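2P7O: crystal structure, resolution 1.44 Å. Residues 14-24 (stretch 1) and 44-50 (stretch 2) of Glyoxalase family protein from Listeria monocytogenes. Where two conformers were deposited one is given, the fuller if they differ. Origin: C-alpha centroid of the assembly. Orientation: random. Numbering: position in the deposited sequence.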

# COMPACT_ATOMS: atom_id res chain seq x y z
N ASP A 14 -1.74 7.06 16.69
CA ASP A 14 -0.71 7.81 17.42
C ASP A 14 0.51 7.95 16.52
O ASP A 14 1.25 6.99 16.31
CB ASP A 14 -0.42 6.99 18.67
CG ASP A 14 0.65 7.55 19.58
OD1 ASP A 14 1.61 8.18 19.07
OD2 ASP A 14 0.37 7.56 20.80
N LEU A 15 0.71 9.14 15.99
CA LEU A 15 1.84 9.49 15.14
C LEU A 15 3.20 9.26 15.83
O LEU A 15 4.17 8.94 15.12
CB LEU A 15 1.74 10.99 14.84
CG LEU A 15 2.96 11.67 14.25
CD1 LEU A 15 3.50 10.94 13.02
CD2 LEU A 15 2.65 13.12 13.84
N ASN A 16 3.28 9.36 17.15
CA ASN A 16 4.61 9.21 17.77
C ASN A 16 5.01 7.75 17.85
O ASN A 16 6.20 7.43 17.63
CB ASN A 16 4.60 9.86 19.14
CG ASN A 16 4.90 11.37 19.07
OD1 ASN A 16 5.01 11.99 18.02
ND2 ASN A 16 4.93 12.02 20.25
N LYS A 17 4.05 6.88 18.16
CA LYS A 17 4.31 5.44 18.17
C LYS A 17 4.66 4.98 16.76
O LYS A 17 5.62 4.24 16.53
CB LYS A 17 3.05 4.66 18.65
CG LYS A 17 2.96 4.95 20.16
CD LYS A 17 1.71 4.28 20.72
CE LYS A 17 1.80 4.07 22.22
NZ LYS A 17 0.67 3.19 22.66
N THR A 18 3.90 5.45 15.76
CA THR A 18 4.20 4.99 14.41
C THR A 18 5.53 5.50 13.92
O THR A 18 6.19 4.83 13.15
CB THR A 18 3.03 5.35 13.51
OG1 THR A 18 1.90 4.71 14.17
CG2 THR A 18 3.19 4.87 12.08
N THR A 19 5.90 6.72 14.28
CA THR A 19 7.24 7.24 13.91
C THR A 19 8.33 6.29 14.40
O THR A 19 9.31 5.99 13.73
CB THR A 19 7.40 8.62 14.58
OG1 THR A 19 6.52 9.51 13.85
CG2 THR A 19 8.81 9.14 14.37
N ALA A 20 8.13 5.77 15.60
CA ALA A 20 9.18 4.92 16.19
C ALA A 20 9.19 3.58 15.46
O ALA A 20 10.31 3.08 15.21
CB ALA A 20 8.94 4.79 17.66
N PHE A 21 8.00 3.04 15.12
CA PHE A 21 7.93 1.81 14.35
C PHE A 21 8.71 1.94 13.03
O PHE A 21 9.58 1.12 12.68
CB PHE A 21 6.42 1.57 14.10
CG PHE A 21 6.17 0.33 13.25
CD1 PHE A 21 6.23 -0.93 13.79
CD2 PHE A 21 5.86 0.51 11.93
CE1 PHE A 21 6.06 -2.06 13.01
CE2 PHE A 21 5.69 -0.61 11.12
CZ PHE A 21 5.72 -1.88 11.69
N LEU A 22 8.42 3.02 12.28
CA LEU A 22 8.95 3.18 10.94
C LEU A 22 10.47 3.43 10.95
O LEU A 22 11.17 2.97 10.06
CB LEU A 22 8.29 4.36 10.21
CG LEU A 22 6.80 4.19 9.89
CD1 LEU A 22 6.28 5.47 9.27
CD2 LEU A 22 6.64 2.98 8.96
N GLN A 23 10.88 4.27 11.89
CA GLN A 23 12.27 4.64 12.10
C GLN A 23 13.09 3.47 12.68
O GLN A 23 14.17 3.12 12.18
CB GLN A 23 12.37 5.79 13.14
CG GLN A 23 12.05 7.16 12.51
CD GLN A 23 12.21 8.32 13.48
OE1 GLN A 23 12.24 8.19 14.70
NE2 GLN A 23 12.34 9.50 12.88
N ASN A 24 12.63 2.85 13.76
CA ASN A 24 13.44 1.74 14.30
C ASN A 24 13.50 0.59 13.31
O ASN A 24 14.63 0.11 13.14
CB ASN A 24 12.87 1.25 15.63
CG ASN A 24 13.76 0.25 16.32
OD1 ASN A 24 14.66 0.63 17.09
ND2 ASN A 24 13.57 -1.04 16.11
N GLU A 44 0.01 15.29 10.33
CA GLU A 44 0.57 14.37 9.38
C GLU A 44 2.09 14.44 9.44
O GLU A 44 2.69 15.48 9.73
CB GLU A 44 0.14 14.77 7.95
CG GLU A 44 0.86 15.98 7.38
CD GLU A 44 0.53 16.31 5.93
OE1 GLU A 44 1.46 16.65 5.17
OE2 GLU A 44 -0.65 16.29 5.49
N LYS A 45 2.66 13.30 9.09
CA LYS A 45 4.05 13.32 8.74
C LYS A 45 4.29 12.63 7.38
O LYS A 45 3.60 11.69 7.00
CB LYS A 45 4.86 12.54 9.76
CG LYS A 45 5.13 13.33 11.01
CD LYS A 45 6.14 12.55 11.86
CE LYS A 45 6.07 12.99 13.30
NZ LYS A 45 7.24 12.46 14.02
N PHE A 46 5.37 13.10 6.74
CA PHE A 46 5.88 12.32 5.60
C PHE A 46 7.25 11.72 5.95
O PHE A 46 8.08 12.34 6.61
CB PHE A 46 5.96 13.17 4.33
CG PHE A 46 4.76 13.12 3.40
CD1 PHE A 46 4.76 12.30 2.30
CD2 PHE A 46 3.66 13.94 3.66
CE1 PHE A 46 3.67 12.28 1.42
CE2 PHE A 46 2.58 13.92 2.80
CZ PHE A 46 2.58 13.07 1.68
N PHE A 47 7.47 10.53 5.42
CA PHE A 47 8.74 9.82 5.54
C PHE A 47 9.10 9.27 4.15
O PHE A 47 8.28 9.19 3.23
CB PHE A 47 8.63 8.60 6.45
CG PHE A 47 8.29 8.91 7.90
CD1 PHE A 47 6.98 9.01 8.29
CD2 PHE A 47 9.30 9.11 8.82
CE1 PHE A 47 6.70 9.37 9.58
CE2 PHE A 47 9.02 9.47 10.13
CZ PHE A 47 7.70 9.63 10.52
N LEU A 48 10.37 8.96 3.98
CA LEU A 48 10.93 8.31 2.83
C LEU A 48 11.52 6.98 3.32
O LEU A 48 12.33 7.01 4.27
CB LEU A 48 12.13 9.05 2.23
CG LEU A 48 11.77 10.47 1.79
CD1 LEU A 48 12.67 11.09 0.74
CD2 LEU A 48 10.36 10.25 1.28
N ILE A 49 11.17 5.93 2.61
CA ILE A 49 11.68 4.58 2.81
C ILE A 49 12.08 4.01 1.44
O ILE A 49 11.22 3.62 0.65
CB ILE A 49 10.60 3.70 3.46
CG1 ILE A 49 9.99 4.31 4.73
CG2 ILE A 49 11.16 2.30 3.76
CD1 ILE A 49 8.92 3.41 5.31
N ALA A 50 13.40 4.05 1.24
CA ALA A 50 14.00 3.47 0.04
C ALA A 50 13.26 3.98 -1.20
O ALA A 50 12.90 3.22 -2.11
CB ALA A 50 13.96 1.96 0.13
O HOH W 1 7.94 11.50 16.81

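The contact between residues 14-24 and 44-50 of this glyoxalase family protein is a helix laid along a β-strand, apolar toward its C-terminal end and joined near its start by a lysine that reaches a threonine hydroxyl. It illustrates a general principle of α/β packing: when a helix runs along a strand, alternate residues of the strand meet successive turns of the helix. Here the axes of helix 15-24 and strand 44-49 run nearly parallel, 8° apart, and come no closer than 10.1 Å, a spacing that leaves the space between the backbones to side chains. Lys 45, Phe 47 and Ile 49 all point toward the helix, as the two-residue repeat of an extended chain requires, while Phe 46 and Leu 48 are out of its reach. From the helix, Leu 15, Thr 19, Leu 22 and Gln 23 supply the partners, at the three- and four-residue intervals that keep side chains on one side of a helix.

Phe 47 is the centre of the apolar part. Leu 22 lies over one face of its ring, with CD1 4.2 Å from the ring centroid and 27° off the normal, a CH-pi contact in which a methyl group meets the aromatic π cloud; the closest atoms are Leu 22 CD1 and Phe 47 CD1, at 3.7 Å. The ring edge meets more polar company, Thr 19 OG1 lying 3.5 Å from Phe 47 CZ and Gln 23 NE2 4.3 Å from Phe 47 CE2. Farther along, Leu 22 CD2 approaches Ile 49 CD1 at 4.3 Å, so that one leucine touches two strand residues.

Lys 45 shows how a long side chain can serve both kinds of chemistry. Its aliphatic portion packs on Leu 15, with CE 3.3 Å from Leu 15 CD1, while its ammonium group donates a hydrogen bond from NZ to Thr 19 OG1 at 3.0 Å. That hydroxyl in turn donates to the backbone, Thr 19 OG1 to Leu 15 O at 2.7 Å, and is therefore both acceptor and donor. A water extends the polar link, accepting from Lys 45 NZ at 3.0 Å and donating to Asn 16 OD1 at 3.2 Å.

The helix that presents these groups is capped by Asp 14, whose OD1 accepts from Lys 17 N at 2.9 Å and, more weakly, from Asn 16 N at 2.8 Å, satisfying amides that the first turn leaves without backbone acceptors.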